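Local coordinates for protein 11S globulin (Wrightia tinctoria, PDB 5WXU) that binds and sequesters the plant hormone auxin (indole-3-acetic acid) and probably serves as a hexameric seed storage globulin, at the interface of chains A and B. Residues are numbered along the deposited sequence; one frame, centred on the assembly and turned at random. Chains: chain A/B, 11S globulin.

Contact 1: the interface of chains A and B. Residues chain A 32, 76-79, 187-188, 195, 353; chain B 27-29.
The CB of A:Ser187 meets the CB of B:Ser27 at 3.7 Å and forms the small apolar centre where the first modelled residues of chain B run across a cupin subunit of chain A. The CA of A:Gly79 touches the same B:Ser27 CB. Beside this, the side chains of A:Gln195 and B:Gln29 lie nearly perpendicular, each kinked midway, with amide planes 54° apart. What meets is the A:Gln195 amide and the B:Gln29 methylenes, NE2 to CG at 3.5 Å, and water 2, which reaches both NE2 atoms, joins the pair. Further out, the backbone N of B:Ser27 gives a hydrogen bond to A:Cys77 O (2.9 Å). The B:Ser27 hydroxyl turns back between its own N and carbonyl carbon (chi1 74°), where OG accepts B:Gln29 N at 3.0 Å and ties the segment into a turn. Water 3 joins that OG to A:Gln195 OE1, and water 2 also reaches A:Asn188 O. At the rim B:Arg28, stretched out along its length, lies alongside A:Asn188, its NH1 making a weak, bent bond to A:Ser187 OG (3.0 Å, 129° at H). Water 1 bridges that OG to B:Arg28 N. An alanine here, lacking the guanidinium, would probably leave A:Ser187 OG to water 1 and a weak bond from the backbone N of the same residue, and open a gap beside A:Asn188. The patch anchors the N-terminal segment of one subunit on its neighbour, in keeping with the hexamer of 11S globulins.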
# COMPACT_ATOMS: atom_id res chain seq x y z
N PRO A 32 -21.30 0.48 -21.93
CA PRO A 32 -22.39 -0.39 -22.45
C PRO A 32 -23.01 0.11 -23.75
O PRO A 32 -22.79 1.24 -24.12
CB PRO A 32 -23.44 -0.29 -21.38
CG PRO A 32 -23.13 0.95 -20.56
CD PRO A 32 -21.68 1.24 -20.74
N GLN A 76 -27.66 -3.26 -17.55
CA GLN A 76 -26.69 -2.44 -18.27
C GLN A 76 -26.14 -1.35 -17.38
O GLN A 76 -24.93 -1.06 -17.46
CB GLN A 76 -27.28 -1.80 -19.56
CG GLN A 76 -27.70 -2.87 -20.53
CD GLN A 76 -27.32 -2.57 -21.92
OE1 GLN A 76 -28.17 -2.60 -22.81
NE2 GLN A 76 -26.05 -2.26 -22.15
N CYS A 77 -27.00 -0.71 -16.55
CA CYS A 77 -26.53 0.33 -15.71
C CYS A 77 -25.61 -0.20 -14.64
O CYS A 77 -24.64 0.42 -14.27
CB CYS A 77 -27.72 1.02 -15.02
SG CYS A 77 -27.42 1.93 -13.55
N ALA A 78 -25.97 -1.32 -14.06
CA ALA A 78 -25.18 -1.90 -12.97
C ALA A 78 -23.88 -2.59 -13.45
O ALA A 78 -22.99 -2.89 -12.65
CB ALA A 78 -26.03 -2.92 -12.22
N GLY A 79 -23.78 -2.80 -14.74
CA GLY A 79 -22.63 -3.43 -15.37
C GLY A 79 -22.48 -4.91 -14.99
O GLY A 79 -21.34 -5.35 -14.81
N SER A 187 -18.25 -4.54 -15.64
CA SER A 187 -17.53 -3.25 -15.67
C SER A 187 -16.24 -3.24 -14.84
O SER A 187 -15.53 -2.23 -14.71
CB SER A 187 -18.49 -2.12 -15.28
OG SER A 187 -18.64 -1.97 -13.89
N ASN A 188 -15.95 -4.37 -14.21
CA ASN A 188 -14.74 -4.51 -13.44
C ASN A 188 -13.47 -4.24 -14.25
O ASN A 188 -13.32 -4.64 -15.41
CB ASN A 188 -14.68 -5.97 -12.85
CG ASN A 188 -13.78 -6.08 -11.63
OD1 ASN A 188 -12.56 -6.23 -11.77
ND2 ASN A 188 -14.39 -6.05 -10.44
N GLN A 195 -18.18 -4.68 -22.74
CA GLN A 195 -19.17 -4.90 -21.69
C GLN A 195 -20.14 -6.03 -22.09
O GLN A 195 -21.36 -5.83 -22.12
CB GLN A 195 -19.83 -3.56 -21.38
CG GLN A 195 -18.85 -2.48 -20.96
CD GLN A 195 -18.05 -2.89 -19.71
OE1 GLN A 195 -18.63 -3.06 -18.66
NE2 GLN A 195 -16.76 -3.16 -19.87
N HIS A 353 -23.47 -0.14 -6.79
CA HIS A 353 -24.79 -0.74 -7.11
C HIS A 353 -25.05 -2.00 -6.32
O HIS A 353 -24.15 -2.70 -5.96
CB HIS A 353 -24.92 -1.07 -8.53
CG HIS A 353 -24.50 0.03 -9.41
ND1 HIS A 353 -25.08 1.28 -9.37
CD2 HIS A 353 -23.56 0.08 -10.38
CE1 HIS A 353 -24.50 2.05 -10.28
NE2 HIS A 353 -23.59 1.34 -10.92
N SER B 27 -22.63 2.33 -14.96
CA SER B 27 -21.58 1.43 -14.36
C SER B 27 -20.27 2.17 -14.23
O SER B 27 -20.16 3.32 -14.67
CB SER B 27 -21.40 0.14 -15.19
OG SER B 27 -20.69 0.42 -16.39
N ARG B 28 -19.25 1.45 -13.75
CA ARG B 28 -17.87 1.95 -13.74
C ARG B 28 -17.41 2.34 -15.12
O ARG B 28 -16.44 3.09 -15.22
CB ARG B 28 -16.89 0.90 -13.18
CG ARG B 28 -17.17 0.49 -11.74
CD ARG B 28 -15.94 -0.30 -11.19
NE ARG B 28 -16.18 -1.26 -10.11
CZ ARG B 28 -16.72 -2.44 -10.26
NH1 ARG B 28 -17.23 -2.81 -11.43
NH2 ARG B 28 -16.79 -3.26 -9.21
N GLN B 29 -17.98 1.74 -16.15
CA GLN B 29 -17.55 1.92 -17.53
C GLN B 29 -18.52 2.87 -18.18
O GLN B 29 -19.56 2.45 -18.66
CB GLN B 29 -17.45 0.59 -18.27
CG GLN B 29 -16.27 -0.29 -17.84
CD GLN B 29 -14.97 0.09 -18.52
OE1 GLN B 29 -14.82 1.21 -19.00
NE2 GLN B 29 -14.03 -0.81 -18.53
O HOH W 1 -20.51 -0.45 -11.73
O HOH W 2 -14.58 -3.54 -17.83
O HOH W 3 -20.82 -1.57 -18.11

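Contact 2: the interface of chains A and B. Residues chain A 43-45, 77, 353; chain B 27, 192-194.
B:Asp194 OD2 accepts A:Cys44 N (2.8 Å) on its anti lone pair, away from the other carboxylate oxygen, in a subunit contact of the bicupin 11S globulin (legumin-type) family. The bond is moderately bent, 141° at H. B:Asp194 reaches it with CG held between its own N and carbonyl carbon (chi1 54°). A second direct bond runs from A:His353 NE2 to B:Gln192 O at 2.9 Å. The acceptor lies in the imidazole plane at the ring edge, yet the donor sits 53° above the carbonyl plane, away from the lone pairs. The same ring edge faces B:Leu193, whose CD2 branch is 3.8 Å from CE1 of A:His353 and 3.7 Å from A:Cys44 CB, and so fills the corner between ring and cysteine. A:Cys44 also touches B:Leu193 O with its SG, at 3.3 Å. The B:Gln192 amide stands nearly perpendicular to the imidazole.

Next to these, the side chains of A:Glu43 and B:Asp194 run antiparallel to each other. The A:Glu43 carboxylate packs on B:Asp194 CB, CD to CB at 3.4 Å, while A:Glu43 OE1 and B:Asp194 OD2 stay 4.8 Å apart; these like charges might raise the proton affinity of either group. Water 4 links A:Glu43 OE2 to N and OG of B:Ser27. The sulfur of A:Cys44 that meets B:Leu193 is bonded to A:Cys77 SG, and this disulfide joins the loop of A:Cys44 to helix 73-78, and with it the backbone N that grips B:Asp194 to the carbonyl that receives B:Ser27.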
# COMPACT_ATOMS: atom_id res chain seq x y z
N GLU A 43 -26.97 6.32 -19.06
CA GLU A 43 -27.24 4.90 -18.94
C GLU A 43 -27.77 4.44 -17.56
O GLU A 43 -28.49 3.43 -17.47
CB GLU A 43 -26.04 4.08 -19.44
CG GLU A 43 -24.74 4.25 -18.76
CD GLU A 43 -23.84 5.42 -19.21
OE1 GLU A 43 -24.25 6.48 -19.82
OE2 GLU A 43 -22.62 5.28 -18.91
N CYS A 44 -27.50 5.20 -16.51
CA CYS A 44 -28.02 4.92 -15.20
C CYS A 44 -29.07 5.92 -14.72
O CYS A 44 -29.45 5.90 -13.54
CB CYS A 44 -26.90 4.87 -14.21
SG CYS A 44 -25.98 3.31 -14.21
N ASP A 45 -29.60 6.70 -15.63
CA ASP A 45 -30.72 7.64 -15.30
C ASP A 45 -32.05 6.91 -15.46
O ASP A 45 -32.76 7.07 -16.44
CB ASP A 45 -30.68 8.88 -16.18
CG ASP A 45 -31.77 9.91 -15.76
OD1 ASP A 45 -32.28 9.80 -14.64
OD2 ASP A 45 -31.99 10.84 -16.55
N CYS A 77 -27.00 -0.71 -16.55
CA CYS A 77 -26.53 0.33 -15.71
C CYS A 77 -25.61 -0.20 -14.64
O CYS A 77 -24.64 0.42 -14.27
CB CYS A 77 -27.72 1.02 -15.02
SG CYS A 77 -27.42 1.93 -13.55
N HIS A 353 -23.47 -0.14 -6.79
CA HIS A 353 -24.79 -0.74 -7.11
C HIS A 353 -25.05 -2.00 -6.32
O HIS A 353 -24.15 -2.70 -5.96
CB HIS A 353 -24.92 -1.07 -8.53
CG HIS A 353 -24.50 0.03 -9.41
ND1 HIS A 353 -25.08 1.28 -9.37
CD2 HIS A 353 -23.56 0.08 -10.38
CE1 HIS A 353 -24.50 2.05 -10.28
NE2 HIS A 353 -23.59 1.34 -10.92
N SER B 27 -22.63 2.33 -14.96
CA SER B 27 -21.58 1.43 -14.36
C SER B 27 -20.27 2.17 -14.23
O SER B 27 -20.16 3.32 -14.67
CB SER B 27 -21.40 0.14 -15.19
OG SER B 27 -20.69 0.42 -16.39
N GLN B 192 -20.32 5.56 -10.12
CA GLN B 192 -20.59 4.38 -10.92
C GLN B 192 -21.85 4.47 -11.77
O GLN B 192 -22.30 3.46 -12.33
CB GLN B 192 -20.67 3.10 -10.07
CG GLN B 192 -19.41 2.79 -9.29
CD GLN B 192 -19.39 1.39 -8.68
OE1 GLN B 192 -20.09 0.48 -9.14
NE2 GLN B 192 -18.49 1.19 -7.73
N LEU B 193 -22.47 5.64 -11.76
CA LEU B 193 -23.75 5.81 -12.45
C LEU B 193 -23.48 6.10 -13.94
O LEU B 193 -23.37 5.18 -14.70
CB LEU B 193 -24.65 6.81 -11.78
CG LEU B 193 -25.15 6.38 -10.41
CD1 LEU B 193 -25.64 7.55 -9.59
CD2 LEU B 193 -26.30 5.36 -10.59
N ASP B 194 -23.40 7.37 -14.31
CA ASP B 194 -23.04 7.77 -15.65
C ASP B 194 -22.58 9.25 -15.50
O ASP B 194 -22.59 9.83 -14.38
CB ASP B 194 -24.23 7.62 -16.59
CG ASP B 194 -25.48 8.38 -16.05
OD1 ASP B 194 -25.39 9.58 -15.76
OD2 ASP B 194 -26.55 7.76 -15.83
O HOH W 4 -22.17 2.87 -17.58

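Contact 1 and contact 2 are neighbouring parts of one interface, with the centres of their C-alpha atoms about 7 Å apart. They share A:Cys77, A:His353 and B:Ser27. Helix 73-78 of chain A reaches both through A:Cys77. B:Ser27, the first modelled residue of chain B, belongs to both contacts, and the B:Gln192 to B:Asp194 loop docks beside it. Two stretches of chain B distant in sequence thus dock side by side on chain A. The interface is not an exact two-fold, which would be consistent with a head-to-tail contact within a trimer of the hexamer.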